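N-acylethanolamine-hydrolyzing acid amidase beta-subunit (Caenorhabditis elegans, PDB 6DY3) probably hydrolyses bioactive fatty acid amides such as N-palmitoylethanolamine to ethanolamine and free fatty acids, as one subunit of an autocatalytically cleaved heterodimer. Local coordinates at residues Ile14-Lys28 and Val204-Val216. Numbering follows the deposited sequence.
With NAG (2-acetamido-2-deoxy-beta-D-glucopyranose), chain I.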
loop_
_atom_site.group_PDB
_atom_site.type_symbol
_atom_site.label_atom_id
_atom_site.label_comp_id
_atom_site.label_asym_id
_atom_site.label_seq_id
_atom_site.Cartn_x
_atom_site.Cartn_y
_atom_site.Cartn_z
ATOM N N ILE B 14 2.298 -6.673 -15.633
ATOM C CA ILE B 14 3.328 -6.273 -14.683
ATOM C C ILE B 14 2.796 -5.137 -13.822
ATOM O O ILE B 14 2.183 -4.193 -14.332
ATOM C CB ILE B 14 4.631 -5.852 -15.397
ATOM C CG1 ILE B 14 5.183 -7.011 -16.231
ATOM C CG2 ILE B 14 5.675 -5.388 -14.390
ATOM C CD1 ILE B 14 4.706 -7.022 -17.665
ATOM N N HIS B 15 3.056 -5.222 -12.519
ATOM C CA HIS B 15 2.590 -4.237 -11.549
ATOM C C HIS B 15 3.809 -3.620 -10.877
ATOM O O HIS B 15 4.529 -4.304 -10.139
ATOM C CB HIS B 15 1.667 -4.883 -10.518
ATOM C CG HIS B 15 0.984 -3.899 -9.617
ATOM N ND1 HIS B 15 -0.166 -4.203 -8.923
ATOM C CD2 HIS B 15 1.282 -2.617 -9.304
ATOM C CE1 HIS B 15 -0.545 -3.153 -8.218
ATOM N NE2 HIS B 15 0.318 -2.177 -8.432
ATOM N N GLY B 16 4.036 -2.334 -11.129
ATOM C CA GLY B 16 5.137 -1.602 -10.531
ATOM C C GLY B 16 4.611 -0.591 -9.529
ATOM O O GLY B 16 3.546 -0.004 -9.724
ATOM N N ARG B 17 5.377 -0.369 -8.466
ATOM C CA ARG B 17 4.907 0.485 -7.386
ATOM C C ARG B 17 6.085 1.156 -6.697
ATOM O O ARG B 17 7.002 0.479 -6.226
ATOM C CB ARG B 17 4.093 -0.327 -6.370
ATOM C CG ARG B 17 3.129 0.515 -5.548
ATOM C CD ARG B 17 3.738 0.978 -4.246
ATOM N NE ARG B 17 3.094 2.195 -3.771
ATOM C CZ ARG B 17 1.997 2.239 -3.029
ATOM N NH1 ARG B 17 1.402 1.124 -2.647
ATOM N NH2 ARG B 17 1.505 3.413 -2.662
ATOM N N ASN B 18 6.037 2.480 -6.618
ATOM C CA ASN B 18 6.946 3.259 -5.792
ATOM C C ASN B 18 6.163 3.829 -4.622
ATOM O O ASN B 18 5.037 4.298 -4.796
ATOM C CB ASN B 18 7.586 4.396 -6.586
ATOM C CG ASN B 18 8.777 3.949 -7.407
ATOM O OD1 ASN B 18 9.059 2.755 -7.517
ATOM N ND2 ASN B 18 9.481 4.906 -7.996
ATOM N N LEU B 19 6.747 3.762 -3.430
ATOM C CA LEU B 19 6.135 4.317 -2.226
ATOM C C LEU B 19 6.913 5.564 -1.819
ATOM O O LEU B 19 8.090 5.475 -1.454
ATOM C CB LEU B 19 6.123 3.295 -1.096
ATOM C CG LEU B 19 5.374 3.802 0.137
ATOM C CD1 LEU B 19 3.917 3.387 0.048
ATOM C CD2 LEU B 19 6.021 3.306 1.421
ATOM N N ASP B 20 6.261 6.721 -1.887
ATOM C CA ASP B 20 6.846 7.975 -1.430
ATOM C C ASP B 20 6.254 8.345 -0.074
ATOM O O ASP B 20 5.031 8.369 0.097
ATOM C CB ASP B 20 6.611 9.094 -2.447
ATOM C CG ASP B 20 7.245 8.798 -3.813
ATOM O OD1 ASP B 20 6.699 9.254 -4.839
ATOM O OD2 ASP B 20 8.284 8.105 -3.868
ATOM N N TYR B 21 7.128 8.640 0.880
ATOM C CA TYR B 21 6.751 8.842 2.270
ATOM C C TYR B 21 7.583 9.986 2.815
ATOM O O TYR B 21 8.808 9.981 2.666
ATOM C CB TYR B 21 7.002 7.565 3.073
ATOM C CG TYR B 21 6.164 7.378 4.313
ATOM C CD1 TYR B 21 4.868 6.881 4.234
ATOM C CD2 TYR B 21 6.689 7.655 5.572
ATOM C CE1 TYR B 21 4.111 6.687 5.367
ATOM C CE2 TYR B 21 5.934 7.463 6.721
ATOM C CZ TYR B 21 4.649 6.978 6.611
ATOM O OH TYR B 21 3.906 6.785 7.754
ATOM N N ASP B 22 6.924 10.969 3.433
ATOM C CA ASP B 22 7.638 12.143 3.926
ATOM C C ASP B 22 8.660 11.765 4.988
ATOM O O ASP B 22 9.737 12.364 5.066
ATOM C CB ASP B 22 6.649 13.158 4.489
ATOM C CG ASP B 22 7.235 14.540 4.574
ATOM O OD1 ASP B 22 7.764 14.902 5.650
ATOM O OD2 ASP B 22 7.175 15.261 3.556
ATOM N N MET B 23 8.339 10.772 5.810
ATOM C CA MET B 23 9.231 10.297 6.866
ATOM C C MET B 23 10.148 9.206 6.309
ATOM O O MET B 23 10.189 8.071 6.777
ATOM C CB MET B 23 8.399 9.795 8.039
ATOM C CG MET B 23 9.105 9.720 9.359
ATOM S SD MET B 23 7.938 9.132 10.605
ATOM C CE MET B 23 7.915 7.374 10.260
ATOM N N THR B 24 10.926 9.608 5.302
ATOM C CA THR B 24 11.531 8.658 4.372
ATOM C C THR B 24 12.531 7.734 5.065
ATOM O O THR B 24 12.380 6.507 5.048
ATOM C CB THR B 24 12.214 9.428 3.240
ATOM O OG1 THR B 24 11.360 10.493 2.796
ATOM C CG2 THR B 24 12.505 8.507 2.079
ATOM N N GLU B 25 13.577 8.309 5.665
ATOM C CA GLU B 25 14.710 7.502 6.113
ATOM C C GLU B 25 14.347 6.627 7.312
ATOM O O GLU B 25 14.857 5.511 7.445
ATOM C CB GLU B 25 15.890 8.416 6.443
ATOM C CG GLU B 25 16.362 9.255 5.260
ATOM C CD GLU B 25 16.800 8.422 4.063
ATOM O OE1 GLU B 25 17.683 7.553 4.223
ATOM O OE2 GLU B 25 16.256 8.637 2.956
ATOM N N LEU B 26 13.487 7.115 8.208
ATOM C CA LEU B 26 13.095 6.286 9.346
ATOM C C LEU B 26 12.307 5.065 8.896
ATOM O O LEU B 26 12.442 3.983 9.481
ATOM C CB LEU B 26 12.284 7.100 10.350
ATOM C CG LEU B 26 13.039 8.149 11.166
ATOM C CD1 LEU B 26 12.094 8.849 12.137
ATOM C CD2 LEU B 26 14.208 7.530 11.924
ATOM N N LEU B 27 11.486 5.211 7.856
ATOM C CA LEU B 27 10.643 4.103 7.424
ATOM C C LEU B 27 11.445 3.022 6.717
ATOM O O LEU B 27 11.050 1.853 6.743
ATOM C CB LEU B 27 9.533 4.605 6.503
ATOM C CG LEU B 27 8.245 3.780 6.589
ATOM C CD1 LEU B 27 7.517 4.080 7.899
ATOM C CD2 LEU B 27 7.335 4.010 5.386
ATOM N N LYS B 28 12.560 3.391 6.077
ATOM C CA LYS B 28 13.365 2.414 5.350
ATOM C C LYS B 28 13.883 1.323 6.274
ATOM O O LYS B 28 13.982 0.156 5.875
ATOM C CB LYS B 28 14.536 3.107 4.654
ATOM C CG LYS B 28 14.134 4.003 3.496
ATOM C CD LYS B 28 15.346 4.667 2.872
ATOM C CE LYS B 28 14.953 5.509 1.675
ATOM N NZ LYS B 28 16.076 6.357 1.181
ATOM N N VAL B 204 10.145 9.909 -10.883
ATOM C CA VAL B 204 9.367 8.770 -10.387
ATOM C C VAL B 204 10.038 8.210 -9.138
ATOM O O VAL B 204 9.394 7.960 -8.112
ATOM C CB VAL B 204 9.216 7.690 -11.475
ATOM C CG1 VAL B 204 8.222 6.616 -11.031
ATOM C CG2 VAL B 204 8.786 8.297 -12.803
ATOM N N ARG B 205 11.349 7.999 -9.217
ATOM C CA ARG B 205 12.194 7.876 -8.040
ATOM C C ARG B 205 12.629 9.275 -7.630
ATOM O O ARG B 205 13.019 10.080 -8.479
ATOM C CB ARG B 205 13.408 6.991 -8.340
ATOM C CG ARG B 205 14.586 7.185 -7.400
ATOM C CD ARG B 205 15.725 6.238 -7.743
ATOM N NE ARG B 205 16.335 6.538 -9.038
ATOM C CZ ARG B 205 17.401 7.316 -9.212
ATOM N NH1 ARG B 205 17.995 7.888 -8.174
ATOM N NH2 ARG B 205 17.878 7.519 -10.432
ATOM N N ASN B 206 12.561 9.565 -6.332
ATOM C CA ASN B 206 12.856 10.905 -5.840
ATOM C C ASN B 206 13.324 10.812 -4.390
ATOM O O ASN B 206 13.490 9.722 -3.839
ATOM C CB ASN B 206 11.637 11.814 -5.985
ATOM C CG ASN B 206 10.423 11.249 -5.313
ATOM O OD1 ASN B 206 10.340 11.247 -4.084
ATOM N ND2 ASN B 206 9.467 10.758 -6.108
ATOM N N ASN B 207 13.554 11.976 -3.777
ATOM C CA ASN B 207 14.121 12.015 -2.430
ATOM C C ASN B 207 13.211 11.355 -1.399
ATOM O O ASN B 207 13.692 10.898 -0.355
ATOM C CB ASN B 207 14.400 13.462 -2.023
ATOM C CG ASN B 207 15.550 14.074 -2.794
ATOM O OD1 ASN B 207 16.492 13.378 -3.178
ATOM N ND2 ASN B 207 15.483 15.385 -3.025
ATOM N N LEU B 208 11.904 11.319 -1.647
ATOM C CA LEU B 208 10.966 10.742 -0.692
ATOM C C LEU B 208 10.672 9.273 -0.950
ATOM O O LEU B 208 9.954 8.655 -0.159
ATOM C CB LEU B 208 9.651 11.531 -0.705
ATOM C CG LEU B 208 9.795 13.022 -0.406
ATOM C CD1 LEU B 208 8.438 13.674 -0.379
ATOM C CD2 LEU B 208 10.524 13.255 0.907
ATOM N N THR B 209 11.213 8.690 -2.015
ATOM C CA THR B 209 10.898 7.308 -2.346
ATOM C C THR B 209 11.520 6.371 -1.314
ATOM O O THR B 209 12.740 6.372 -1.120
ATOM C CB THR B 209 11.390 6.973 -3.751
ATOM O OG1 THR B 209 10.897 7.945 -4.680
ATOM C CG2 THR B 209 10.900 5.595 -4.167
ATOM N N VAL B 210 10.673 5.588 -0.641
ATOM C CA VAL B 210 11.154 4.620 0.341
ATOM C C VAL B 210 11.599 3.338 -0.345
ATOM O O VAL B 210 12.733 2.876 -0.168
ATOM C CB VAL B 210 10.070 4.341 1.400
ATOM C CG1 VAL B 210 10.492 3.192 2.325
ATOM C CG2 VAL B 210 9.799 5.588 2.205
ATOM N N PHE B 211 10.706 2.731 -1.125
ATOM C CA PHE B 211 11.039 1.514 -1.844
ATOM C C PHE B 211 10.411 1.527 -3.226
ATOM O O PHE B 211 9.460 2.261 -3.502
ATOM C CB PHE B 211 10.595 0.248 -1.091
ATOM C CG PHE B 211 9.102 0.112 -0.920
ATOM C CD1 PHE B 211 8.296 -0.280 -1.975
ATOM C CD2 PHE B 211 8.520 0.306 0.319
ATOM C CE1 PHE B 211 6.939 -0.420 -1.809
ATOM C CE2 PHE B 211 7.159 0.156 0.491
ATOM C CZ PHE B 211 6.370 -0.209 -0.571
ATOM N N SER B 212 10.964 0.682 -4.087
ATOM C CA SER B 212 10.412 0.372 -5.397
ATOM C C SER B 212 10.204 -1.134 -5.459
ATOM O O SER B 212 11.054 -1.896 -4.991
ATOM C CB SER B 212 11.347 0.816 -6.528
ATOM O OG SER B 212 11.532 2.216 -6.561
ATOM N N THR B 213 9.079 -1.565 -6.034
ATOM C CA THR B 213 8.753 -2.980 -6.098
ATOM C C THR B 213 8.092 -3.299 -7.430
ATOM O O THR B 213 7.500 -2.435 -8.083
ATOM C CB THR B 213 7.837 -3.405 -4.935
ATOM O OG1 THR B 213 7.730 -4.833 -4.894
ATOM C CG2 THR B 213 6.458 -2.808 -5.084
ATOM N N VAL B 214 8.220 -4.559 -7.832
ATOM C CA VAL B 214 7.576 -5.076 -9.030
ATOM C C VAL B 214 6.866 -6.366 -8.657
ATOM O O VAL B 214 7.406 -7.192 -7.910
ATOM C CB VAL B 214 8.584 -5.319 -10.174
ATOM C CG1 VAL B 214 7.870 -5.858 -11.409
ATOM C CG2 VAL B 214 9.352 -4.040 -10.510
ATOM N N MET B 215 5.661 -6.541 -9.183
ATOM C CA MET B 215 4.856 -7.727 -8.930
ATOM C C MET B 215 4.313 -8.231 -10.254
ATOM O O MET B 215 3.782 -7.450 -11.050
ATOM C CB MET B 215 3.707 -7.427 -7.965
ATOM C CG MET B 215 4.154 -7.147 -6.541
ATOM S SD MET B 215 2.769 -6.739 -5.458
ATOM C CE MET B 215 2.269 -5.150 -6.116
ATOM N N VAL B 216 4.479 -9.526 -10.501
ATOM C CA VAL B 216 3.895 -10.181 -11.665
ATOM C C VAL B 216 3.072 -11.355 -11.153
ATOM O O VAL B 216 3.585 -12.478 -11.074
ATOM C CB VAL B 216 4.973 -10.641 -12.656
ATOM C CG1 VAL B 216 4.331 -11.029 -13.982
ATOM C CG2 VAL B 216 6.034 -9.560 -12.850
HETATM C C1 NAG I . 18.075 3.990 10.043
HETATM C C2 NAG I . 17.921 5.426 9.500
HETATM C C3 NAG I . 19.199 6.243 9.735
HETATM C C4 NAG I . 19.687 6.109 11.173
HETATM C C5 NAG I . 19.793 4.637 11.552
HETATM C C6 NAG I . 20.183 4.391 12.992
HETATM C C7 NAG I . 18.328 4.768 7.173
HETATM C C8 NAG I . 17.855 4.868 5.757
HETATM N N2 NAG I . 17.590 5.410 8.085
HETATM O O3 NAG I . 18.924 7.610 9.449
HETATM O O4 NAG I . 20.961 6.730 11.322
HETATM O O5 NAG I . 18.511 4.029 11.378
HETATM O O6 NAG I . 20.201 5.585 13.766
HETATM O O7 NAG I . 19.342 4.150 7.477
HETATM O O HOH W 1 6.868 7.970 -7.213
HETATM O O HOH W 2 15.935 10.580 1.111
HETATM O O HOH W 3 15.087 8.080 -0.773
#
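H15 and R17 pair with M215 and T213 as neighbouring antiparallel strands, in the sheet whose strand 2-7 follows directly on the probable nucleophile C1 and which belongs to the N-terminal nucleophile hydrolase fold. The short strand axes lie 161° apart, and both hydrogen-bonded pairs close reciprocally: H15 N to M215 O and back, R17 N to T213 O and back. Register then slips at a beta bulge. V210 and F211 together face L19, whose O accepts from V210 N (2.7 Å) while its N donates to F211 O (3.1 Å).

Apolar contacts gather on the sheet face bearing H15, R17 and L19. M215 CE sits over the H15 ring, 3.9 Å from its centroid and 11° off the normal; S65 and S67 hold the two imidazole nitrogens. With its CG between backbone N and carbonyl carbon (chi1 64°), F211 turns its ring to receive L19 CB over one face, 3.7 Å from the centroid. R17, beside C1 and probably important for activity, bends so that NE reaches N18 O, while NH2 bonds L68 O.

On the other face, polar contacts carry the end at N18 and D20, while V214 CG1 meets I14 CG2 farther along. N18 OD1 accepts from S212 OG (2.7 Å), the hydroxyl standing above the amide plane, and ND2 reaches V204 O (3.1 Å) and also L199 O. A leucine in place of N18 would probably leave the S212 hydroxyl and the V204 carbonyl without these mates, loosening the hold on the loop leading into strand 209-215. D20 OD2 takes T209 OG1 on its syn side, and R174 forms a salt bridge with OD1. Beyond the strand, in helix 24-28, K28 NZ, which also bonds L233 O, forms a salt bridge with E25 OE2, and T24 CG2 packs against L208 O at 3.4 Å.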